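Local coordinates for glycoside hydrolase family protein (Novosphingobium sp. PP1Y, PDB 6Q2F), which acts as an alpha-L-rhamnosidase, a glycoside hydrolase that cleaves terminal alpha-L-rhamnose from glycosides, at residues 897-902 against 965-970; 876-881 against 920-925; 149-154 against 510-515. All blocks are in the same frame, centred on the assembly; numbering follows the deposited sequence.

Contact 1 of 3, residues 897-902 against 965-970; sequences RRDGKG and VFRKAA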
loop_
_atom_site.group_PDB
_atom_site.type_symbol
_atom_site.label_atom_id
_atom_site.label_comp_id
_atom_site.label_asym_id
_atom_site.label_seq_id
_atom_site.Cartn_x
_atom_site.Cartn_y
_atom_site.Cartn_z
ATOM N N ARG A 897 7.554 -21.746 6.156
ATOM C CA ARG A 897 6.492 -21.939 7.131
ATOM C C ARG A 897 6.855 -23.103 8.040
ATOM O O ARG A 897 7.535 -24.040 7.615
ATOM C CB ARG A 897 5.164 -22.211 6.403
ATOM C CG ARG A 897 4.620 -20.972 5.680
ATOM C CD ARG A 897 3.430 -20.485 6.454
ATOM N NE ARG A 897 3.405 -19.063 6.541
ATOM C CZ ARG A 897 2.627 -18.404 7.375
ATOM N NH1 ARG A 897 1.820 -19.057 8.211
ATOM N NH2 ARG A 897 2.677 -17.091 7.371
ATOM N N ARG A 898 6.411 -23.051 9.291
ATOM C CA ARG A 898 6.747 -24.119 10.222
ATOM C C ARG A 898 5.594 -24.438 11.160
ATOM O O ARG A 898 4.911 -23.549 11.674
ATOM C CB ARG A 898 8.007 -23.787 11.051
ATOM C CG ARG A 898 8.179 -24.675 12.300
ATOM C CD ARG A 898 9.461 -24.347 13.072
ATOM N NE ARG A 898 10.621 -24.504 12.209
ATOM C CZ ARG A 898 11.811 -23.973 12.457
ATOM N NH1 ARG A 898 11.998 -23.256 13.558
ATOM N NH2 ARG A 898 12.819 -24.178 11.616
ATOM N N ASP A 899 5.438 -25.735 11.381
ATOM C CA ASP A 899 4.395 -26.389 12.144
ATOM C C ASP A 899 5.077 -27.377 13.075
ATOM O O ASP A 899 6.254 -27.684 12.907
ATOM C CB ASP A 899 3.462 -27.175 11.191
ATOM C CG ASP A 899 2.051 -27.195 11.649
ATOM O OD1 ASP A 899 1.785 -26.661 12.754
ATOM O OD2 ASP A 899 1.210 -27.740 10.912
ATOM N N GLY A 900 4.309 -27.941 14.008
ATOM C CA GLY A 900 4.812 -29.064 14.783
ATOM C C GLY A 900 5.093 -30.296 13.930
ATOM O O GLY A 900 5.857 -31.178 14.341
ATOM N N LYS A 901 4.501 -30.360 12.732
ATOM C CA LYS A 901 4.651 -31.510 11.855
ATOM C C LYS A 901 5.770 -31.352 10.828
ATOM O O LYS A 901 6.151 -32.349 10.202
ATOM C CB LYS A 901 3.308 -31.797 11.170
ATOM C CG LYS A 901 2.298 -32.455 12.125
ATOM C CD LYS A 901 0.860 -32.365 11.619
ATOM C CE LYS A 901 0.217 -33.733 11.613
ATOM N NZ LYS A 901 0.966 -34.679 10.725
ATOM N N GLY A 902 6.313 -30.152 10.645
ATOM C CA GLY A 902 7.490 -29.995 9.810
ATOM C C GLY A 902 7.528 -28.648 9.110
ATOM O O GLY A 902 6.864 -27.701 9.502
ATOM N N VAL A 965 8.160 -29.589 0.760
ATOM C CA VAL A 965 7.505 -29.877 2.027
ATOM C C VAL A 965 8.338 -30.904 2.784
ATOM O O VAL A 965 8.681 -31.959 2.236
ATOM C CB VAL A 965 6.074 -30.384 1.780
ATOM C CG1 VAL A 965 5.431 -30.804 3.078
ATOM C CG2 VAL A 965 5.273 -29.285 1.103
ATOM N N PHE A 966 8.648 -30.596 4.046
ATOM C CA PHE A 966 9.466 -31.450 4.916
ATOM C C PHE A 966 8.629 -31.862 6.119
ATOM O O PHE A 966 8.759 -31.283 7.200
ATOM C CB PHE A 966 10.689 -30.737 5.367
ATOM C CG PHE A 966 11.630 -30.369 4.271
ATOM C CD1 PHE A 966 11.447 -29.209 3.534
ATOM C CD2 PHE A 966 12.723 -31.173 3.998
ATOM C CE1 PHE A 966 12.340 -28.867 2.543
ATOM C CE2 PHE A 966 13.610 -30.833 3.008
ATOM C CZ PHE A 966 13.422 -29.688 2.280
ATOM N N ARG A 967 7.797 -32.880 5.948
ATOM C CA ARG A 967 6.936 -33.286 7.047
ATOM C C ARG A 967 7.047 -34.770 7.349
ATOM O O ARG A 967 6.952 -35.173 8.514
ATOM C CB ARG A 967 5.476 -32.937 6.754
ATOM C CG ARG A 967 5.207 -31.444 6.768
ATOM C CD ARG A 967 3.861 -31.139 6.113
ATOM N NE ARG A 967 2.831 -30.843 7.089
ATOM C CZ ARG A 967 1.876 -31.692 7.422
ATOM N NH1 ARG A 967 1.822 -32.887 6.848
ATOM N NH2 ARG A 967 0.976 -31.343 8.320
ATOM N N LYS A 968 7.214 -35.592 6.310
ATOM C CA LYS A 968 7.423 -37.016 6.516
ATOM C C LYS A 968 8.786 -37.261 7.157
ATOM O O LYS A 968 9.802 -36.741 6.694
ATOM C CB LYS A 968 7.312 -37.757 5.185
ATOM C CG LYS A 968 5.946 -37.665 4.508
ATOM C CD LYS A 968 5.905 -38.554 3.248
ATOM C CE LYS A 968 4.491 -38.646 2.668
ATOM N NZ LYS A 968 4.438 -39.498 1.444
ATOM N N ALA A 969 8.807 -38.050 8.228
ATOM C CA ALA A 969 10.077 -38.441 8.839
ATOM C C ALA A 969 10.945 -39.189 7.835
ATOM O O ALA A 969 10.477 -40.077 7.129
ATOM C CB ALA A 969 9.846 -39.313 10.079
ATOM N N ALA A 970 12.217 -38.813 7.770
ATOM C CA ALA A 970 13.153 -39.421 6.836
ATOM C C ALA A 970 13.539 -40.816 7.325
ATOM O O ALA A 970 14.095 -40.961 8.415
ATOM C CB ALA A 970 14.387 -38.534 6.683
HETATM O O HOH W 1 3.987 -28.493 8.346
#

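Contact 2 of 3, residues 876-881 against 920-925; sequences DVAPDF and HFRVTG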
loop_
_atom_site.group_PDB
_atom_site.type_symbol
_atom_site.label_atom_id
_atom_site.label_comp_id
_atom_site.label_asym_id
_atom_site.label_seq_id
_atom_site.Cartn_x
_atom_site.Cartn_y
_atom_site.Cartn_z
ATOM N N ASP A 876 27.156 -17.918 13.698
ATOM C CA ASP A 876 27.048 -19.339 13.376
ATOM C C ASP A 876 25.599 -19.722 13.072
ATOM O O ASP A 876 25.125 -20.790 13.458
ATOM C CB ASP A 876 27.627 -20.208 14.503
ATOM C CG ASP A 876 27.836 -21.653 14.082
ATOM O OD1 ASP A 876 28.201 -21.888 12.906
ATOM O OD2 ASP A 876 27.634 -22.559 14.920
ATOM N N VAL A 877 24.882 -18.837 12.380
ATOM C CA VAL A 877 23.519 -19.114 11.942
ATOM C C VAL A 877 23.569 -19.479 10.466
ATOM O O VAL A 877 23.839 -18.625 9.616
ATOM C CB VAL A 877 22.584 -17.926 12.197
ATOM C CG1 VAL A 877 21.187 -18.247 11.690
ATOM C CG2 VAL A 877 22.533 -17.626 13.682
ATOM N N ALA A 878 23.296 -20.747 10.161
ATOM C CA ALA A 878 23.363 -21.224 8.787
ATOM C C ALA A 878 22.246 -20.601 7.941
ATOM O O ALA A 878 21.162 -20.310 8.445
ATOM C CB ALA A 878 23.252 -22.751 8.743
ATOM N N PRO A 879 22.497 -20.396 6.648
ATOM C CA PRO A 879 21.435 -19.923 5.745
ATOM C C PRO A 879 20.205 -20.812 5.809
ATOM O O PRO A 879 20.306 -22.037 5.895
ATOM C CB PRO A 879 22.080 -19.998 4.359
ATOM C CG PRO A 879 23.551 -20.119 4.592
ATOM C CD PRO A 879 23.746 -20.732 5.941
ATOM N N ASP A 880 19.028 -20.184 5.755
ATOM C CA ASP A 880 17.796 -20.960 5.731
ATOM C C ASP A 880 17.573 -21.585 4.364
ATOM O O ASP A 880 17.277 -22.786 4.258
ATOM C CB ASP A 880 16.612 -20.074 6.115
ATOM C CG ASP A 880 15.383 -20.878 6.495
ATOM O OD1 ASP A 880 15.521 -22.106 6.670
ATOM O OD2 ASP A 880 14.285 -20.273 6.629
ATOM N N PHE A 881 17.685 -20.785 3.302
ATOM C CA PHE A 881 17.523 -21.294 1.947
ATOM C C PHE A 881 18.582 -20.673 1.060
ATOM O O PHE A 881 18.769 -19.455 1.057
ATOM C CB PHE A 881 16.132 -21.002 1.360
ATOM C CG PHE A 881 16.024 -21.333 -0.117
ATOM C CD1 PHE A 881 15.974 -22.645 -0.547
ATOM C CD2 PHE A 881 16.014 -20.329 -1.062
ATOM C CE1 PHE A 881 15.906 -22.953 -1.900
ATOM C CE2 PHE A 881 15.937 -20.624 -2.410
ATOM C CZ PHE A 881 15.883 -21.937 -2.831
ATOM N N HIS A 920 19.348 -25.866 -1.090
ATOM C CA HIS A 920 19.835 -26.149 0.263
ATOM C C HIS A 920 18.845 -25.598 1.272
ATOM O O HIS A 920 18.600 -24.390 1.297
ATOM C CB HIS A 920 21.210 -25.519 0.518
ATOM C CG HIS A 920 22.306 -26.081 -0.336
ATOM N ND1 HIS A 920 23.437 -26.669 0.193
ATOM C CD2 HIS A 920 22.440 -26.149 -1.683
ATOM C CE1 HIS A 920 24.214 -27.084 -0.791
ATOM N NE2 HIS A 920 23.642 -26.765 -1.939
ATOM N N PHE A 921 18.295 -26.473 2.109
ATOM C CA PHE A 921 17.334 -26.080 3.127
ATOM C C PHE A 921 17.927 -26.380 4.496
ATOM O O PHE A 921 18.544 -27.441 4.697
ATOM C CB PHE A 921 16.001 -26.809 2.955
ATOM C CG PHE A 921 15.414 -26.677 1.582
ATOM C CD1 PHE A 921 15.827 -27.512 0.561
ATOM C CD2 PHE A 921 14.448 -25.720 1.309
ATOM C CE1 PHE A 921 15.289 -27.396 -0.701
ATOM C CE2 PHE A 921 13.906 -25.596 0.050
ATOM C CZ PHE A 921 14.332 -26.433 -0.962
ATOM N N ARG A 922 17.756 -25.437 5.427
ATOM C CA ARG A 922 18.227 -25.618 6.800
ATOM C C ARG A 922 17.215 -26.485 7.550
ATOM O O ARG A 922 16.441 -26.030 8.392
ATOM C CB ARG A 922 18.430 -24.272 7.482
ATOM C CG ARG A 922 19.075 -24.358 8.877
ATOM C CD ARG A 922 19.156 -22.962 9.514
ATOM N NE ARG A 922 17.835 -22.368 9.706
ATOM C CZ ARG A 922 17.583 -21.060 9.702
ATOM N NH1 ARG A 922 18.556 -20.187 9.477
ATOM N NH2 ARG A 922 16.349 -20.626 9.905
ATOM N N VAL A 923 17.204 -27.770 7.200
ATOM C CA VAL A 923 16.302 -28.725 7.830
ATOM C C VAL A 923 16.920 -30.103 7.684
ATOM O O VAL A 923 17.727 -30.357 6.790
ATOM C CB VAL A 923 14.873 -28.699 7.230
ATOM C CG1 VAL A 923 14.915 -29.069 5.752
ATOM C CG2 VAL A 923 13.928 -29.656 7.970
ATOM N N THR A 924 16.494 -31.002 8.560
ATOM C CA THR A 924 17.111 -32.290 8.751
ATOM C C THR A 924 16.028 -33.254 9.226
ATOM O O THR A 924 14.982 -32.830 9.706
ATOM C CB THR A 924 18.256 -32.088 9.755
ATOM O OG1 THR A 924 17.726 -31.569 10.976
ATOM C CG2 THR A 924 19.351 -31.245 9.189
ATOM N N GLY A 925 16.262 -34.554 9.063
ATOM C CA GLY A 925 15.316 -35.527 9.591
ATOM C C GLY A 925 14.007 -35.706 8.826
ATOM O O GLY A 925 13.153 -36.489 9.266
HETATM O O HOH W 2 20.224 -23.585 3.470
HETATM O O HOH W 3 15.383 -23.537 9.148
#

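Contact 3 of 3, residues 149-154 against 510-515; sequences GLKKLV and ANWTPR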
loop_
_atom_site.group_PDB
_atom_site.type_symbol
_atom_site.label_atom_id
_atom_site.label_comp_id
_atom_site.label_asym_id
_atom_site.label_seq_id
_atom_site.Cartn_x
_atom_site.Cartn_y
_atom_site.Cartn_z
ATOM N N GLY A 149 -15.117 16.845 11.720
ATOM C CA GLY A 149 -14.318 16.584 10.543
ATOM C C GLY A 149 -12.830 16.768 10.800
ATOM O O GLY A 149 -12.394 17.219 11.866
ATOM N N LEU A 150 -12.038 16.410 9.793
ATOM C CA LEU A 150 -10.596 16.594 9.887
ATOM C C LEU A 150 -10.275 18.072 10.071
ATOM O O LEU A 150 -10.908 18.934 9.465
ATOM C CB LEU A 150 -9.912 16.048 8.636
ATOM C CG LEU A 150 -9.828 14.519 8.522
ATOM C CD1 LEU A 150 -9.615 14.137 7.069
ATOM C CD2 LEU A 150 -8.683 14.007 9.392
ATOM N N LYS A 151 -9.284 18.360 10.916
ATOM C CA LYS A 151 -8.981 19.719 11.350
ATOM C C LYS A 151 -7.519 20.063 11.093
ATOM O O LYS A 151 -6.628 19.224 11.265
ATOM C CB LYS A 151 -9.252 19.905 12.837
ATOM C CG LYS A 151 -10.682 19.681 13.252
ATOM C CD LYS A 151 -10.741 19.537 14.765
ATOM C CE LYS A 151 -12.090 19.060 15.225
ATOM N NZ LYS A 151 -12.256 17.612 14.914
ATOM N N LYS A 152 -7.277 21.325 10.749
ATOM C CA LYS A 152 -5.936 21.874 10.617
ATOM C C LYS A 152 -5.805 23.082 11.533
ATOM O O LYS A 152 -6.763 23.839 11.725
ATOM C CB LYS A 152 -5.650 22.325 9.179
ATOM C CG LYS A 152 -6.698 23.346 8.697
ATOM C CD LYS A 152 -6.229 24.156 7.544
ATOM C CE LYS A 152 -7.191 25.294 7.286
ATOM N NZ LYS A 152 -8.567 24.843 6.974
ATOM N N LEU A 153 -4.601 23.277 12.059
ATOM C CA LEU A 153 -4.319 24.434 12.898
ATOM C C LEU A 153 -4.275 25.709 12.052
ATOM O O LEU A 153 -3.734 25.715 10.943
ATOM C CB LEU A 153 -2.989 24.220 13.632
ATOM C CG LEU A 153 -2.626 25.087 14.844
ATOM C CD1 LEU A 153 -3.535 24.793 16.029
ATOM C CD2 LEU A 153 -1.157 24.887 15.226
ATOM N N VAL A 154 -4.861 26.794 12.577
ATOM C CA VAL A 154 -4.839 28.111 11.941
ATOM C C VAL A 154 -4.582 29.139 13.033
ATOM O O VAL A 154 -4.715 28.854 14.225
ATOM C CB VAL A 154 -6.151 28.460 11.192
ATOM C CG1 VAL A 154 -6.297 27.633 9.898
ATOM C CG2 VAL A 154 -7.328 28.233 12.103
ATOM N N ALA A 510 -4.171 16.617 7.927
ATOM C CA ALA A 510 -4.752 17.179 9.138
ATOM C C ALA A 510 -3.719 17.167 10.263
ATOM O O ALA A 510 -2.911 16.237 10.377
ATOM C CB ALA A 510 -5.990 16.387 9.547
ATOM N N ASN A 511 -3.734 18.211 11.095
ATOM C CA ASN A 511 -2.709 18.285 12.131
ATOM C C ASN A 511 -3.236 18.894 13.420
ATOM O O ASN A 511 -2.449 19.468 14.194
ATOM C CB ASN A 511 -1.490 19.085 11.649
ATOM C CG ASN A 511 -1.783 20.580 11.486
ATOM O OD1 ASN A 511 -2.913 21.041 11.626
ATOM N ND2 ASN A 511 -0.735 21.342 11.177
ATOM N N TRP A 512 -4.545 18.834 13.662
ATOM C CA TRP A 512 -5.085 19.241 14.952
ATOM C C TRP A 512 -6.240 18.325 15.327
ATOM O O TRP A 512 -6.973 17.818 14.472
ATOM C CB TRP A 512 -5.569 20.708 14.975
ATOM C CG TRP A 512 -6.145 21.052 16.317
ATOM C CD1 TRP A 512 -7.456 21.134 16.644
ATOM C CD2 TRP A 512 -5.413 21.271 17.533
ATOM N NE1 TRP A 512 -7.601 21.427 17.980
ATOM C CE2 TRP A 512 -6.356 21.501 18.550
ATOM C CE3 TRP A 512 -4.049 21.307 17.853
ATOM C CZ2 TRP A 512 -5.985 21.782 19.864
ATOM C CZ3 TRP A 512 -3.681 21.565 19.160
ATOM C CH2 TRP A 512 -4.645 21.805 20.147
ATOM N N THR A 513 -6.391 18.117 16.626
ATOM C CA THR A 513 -7.551 17.421 17.150
ATOM C C THR A 513 -7.752 17.961 18.557
ATOM O O THR A 513 -6.774 18.348 19.207
ATOM C CB THR A 513 -7.353 15.887 17.117
ATOM O OG1 THR A 513 -8.605 15.211 17.294
ATOM C CG2 THR A 513 -6.353 15.419 18.178
ATOM N N PRO A 514 -8.993 18.045 19.038
ATOM C CA PRO A 514 -9.250 18.855 20.251
ATOM C C PRO A 514 -8.481 18.412 21.500
ATOM O O PRO A 514 -8.076 19.269 22.294
ATOM C CB PRO A 514 -10.770 18.734 20.431
ATOM C CG PRO A 514 -11.276 18.591 19.011
ATOM C CD PRO A 514 -10.239 17.656 18.353
ATOM N N ARG A 515 -8.236 17.115 21.684
ATOM C CA ARG A 515 -7.496 16.622 22.841
ATOM C C ARG A 515 -5.994 16.629 22.625
ATOM O O ARG A 515 -5.268 16.093 23.465
ATOM C CB ARG A 515 -7.948 15.202 23.201
ATOM C CG ARG A 515 -9.444 15.083 23.559
ATOM C CD ARG A 515 -9.793 13.635 23.888
ATOM N NE ARG A 515 -11.161 13.489 24.390
ATOM C CZ ARG A 515 -11.475 13.008 25.588
ATOM N NH1 ARG A 515 -10.514 12.612 26.416
ATOM N NH2 ARG A 515 -12.747 12.914 25.954
HETATM O O HOH W 4 -8.154 16.310 12.522
#

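Contact 1 of 3, residues 897-902 against 965-970
Lys901 lays its side chain obliquely across Arg967, its CB over one face of the guanidinium and CD of Lys901 3.5 Å from NH2 of Arg967. In both residues CG stands anti to the carbonyl carbon, beside the backbone N; the lysine chain then bends at chi3 and chi4 and the arginine at chi3 (103°), so lysine methylenes, not the ammonium, lie against the guanidinium, chiefly at NH2. Lys901 belongs to a beta-hairpin turn, and Arg967 comes up against it from the end of strand 961-967. Residues 899-902 form a type I turn between strands 894-899 and 902-908, with Asp899 N bonded to Gly902 O at 3.1 Å and a weaker bond returning from Gly902 N to Asp899 O. Strand 902-908 runs antiparallel to 961-967 in the same sheet, and residues 965-970 turn a corner at Lys968 just past the hairpin. There the backbones come together through CA-H...O contacts: Gly902 CA lies 3.2 Å from Phe966 O, and Arg967 CA 3.4 Å from Lys901 O. A beta carbon on Gly902 would clash with Phe966 O and the CA of Arg967, and at this residue's backbone angles it would also press into the carbonyl O of Lys901. One water joins the segments, accepting from Arg967 NE at 2.9 Å and donating weakly to Gly902 O. The carbonyl oxygens of Lys901 and Arg967 both accept a hydrogen bond from Lys926 NZ. Lys901 NZ comes within 4.1 Å of Arg967 NH2, while Asp899 OD2 sits at the guanidinium edge, 4.4 Å from NH2 of Arg967 and beyond salt-bridge range. The contact therefore relies on aliphatic cover, water and a shared ammonium group, and its crowded positive charge is probably only partly offset by Asp899 and a long, weak ion pair with Glu43.

Contact 2 of 3, residues 876-881 against 920-925
An inverse gamma turn centred on Arg922 lies just beyond strand 915-921, at the margin of an antiparallel beta sheet where the loop from helix 868-874 runs into strand 881-884. The turn, with its weak bond from Val923 N to Phe921 O, directs the arginine toward that loop. Its side chain leaves with CG anti to the backbone N and bends at chi3, bringing the guanidinium edge to Ala878 and one face to Asp880. NH1 of Arg922 donates to Ala878 O at 2.8 Å, approaching nearly along the C=O axis (168°) with the oxygen close to the guanidinium plane; NH1 also pairs with Asp733. Asp880, CG likewise anti to its backbone N, stacks its carboxylate on the guanidinium, the two planes only 7° apart. This salt bridge is long, 3.7 Å from Asp880 OD1 to Arg922 NH2, and purely electrostatic, because no N-H points at the oxygen. The carboxylate is held instead by Tyr905 on OD1 and His896 on OD2, while a water accepts from Arg922 NE and donates to both Asp880 OD1 and Arg922 O. Such a setting is likely to keep Asp880 ionised. Along the backbone, Arg922 N donates to Asp880 O at 2.9 Å on a carbonyl lone pair. One step on, Phe881 and Phe921 form a non-hydrogen-bonded antiparallel pair. Their side chains lie side by side and point the same way, with planes inclined at 45° and Phe881 CD1 3.7 Å from Phe921 CE2.

Contact 3 of 3, residues 149-154 against 510-515
Two backbone N-H groups converge on Lys151 O. Asn511 N reaches it at 3.1 Å within the carbonyl plane, whereas Trp512 N, 3.2 Å from Lys151 O, lies 48° above that plane and away from the lone pairs. A straighter bond (163°) runs the other way, from Leu153 N to Asn511 OD1 at 2.8 Å. To make it, Asn511 places CG in the crowded position between its backbone N and carbonyl carbon; its ND2 is taken by Ala386 O, which fixes the amide's orientation. A water links Lys151 N to Trp512 O. Ala510 CB packs 3.6 Å from Leu150 CD2. Together these contacts join strand 151-160, at the edge of a four-stranded antiparallel sheet, to the loop following strand 497-502 of the (beta/alpha)8 barrel. Leu153 CD1 lies over one face of the indole, toward its rim, 4.0 Å from Trp512 CE3. CD of Lys151 sits at the indole edge, and CE of Lys151 is 3.9 Å from Pro514 CD. A bend at chi4 then carries Lys151 NZ to Gly149 O, 3.1 Å away, and into a salt bridge with Asp465. An alanine here, lacking NZ and the outer methylenes, would lose the bonds to Asp465 and Gly149 O and would probably leave the loop around Trp512 and Pro514 less firmly held against the strand. Asp465 also binds Thr513 OG1, and Tyr445, from neighbouring strand 436-447, meets the Trp512 ring.

Overall arrangement
Contacts 1 and 2 belong to one antiparallel sheet, their centres 14 Å apart and their segments alternating along the chain. They touch directly: Ala970 N is 2.9 Å from Gly925 O, a probable hydrogen bond, and Phe966 packs its CD2 3.5 Å from CG1 of Val923 while also meeting the ring of Phe921. Contact 3 lies on the opposite side of the chain's centre, its centre about 53 Å from that of contact 1 and 52 Å from that of contact 2. It is nearer in sequence to the sodium site, since residues 510-515 follow the ligands Asp503 and Ser504, with Glu583, Glu586 and Glu644 also at the site.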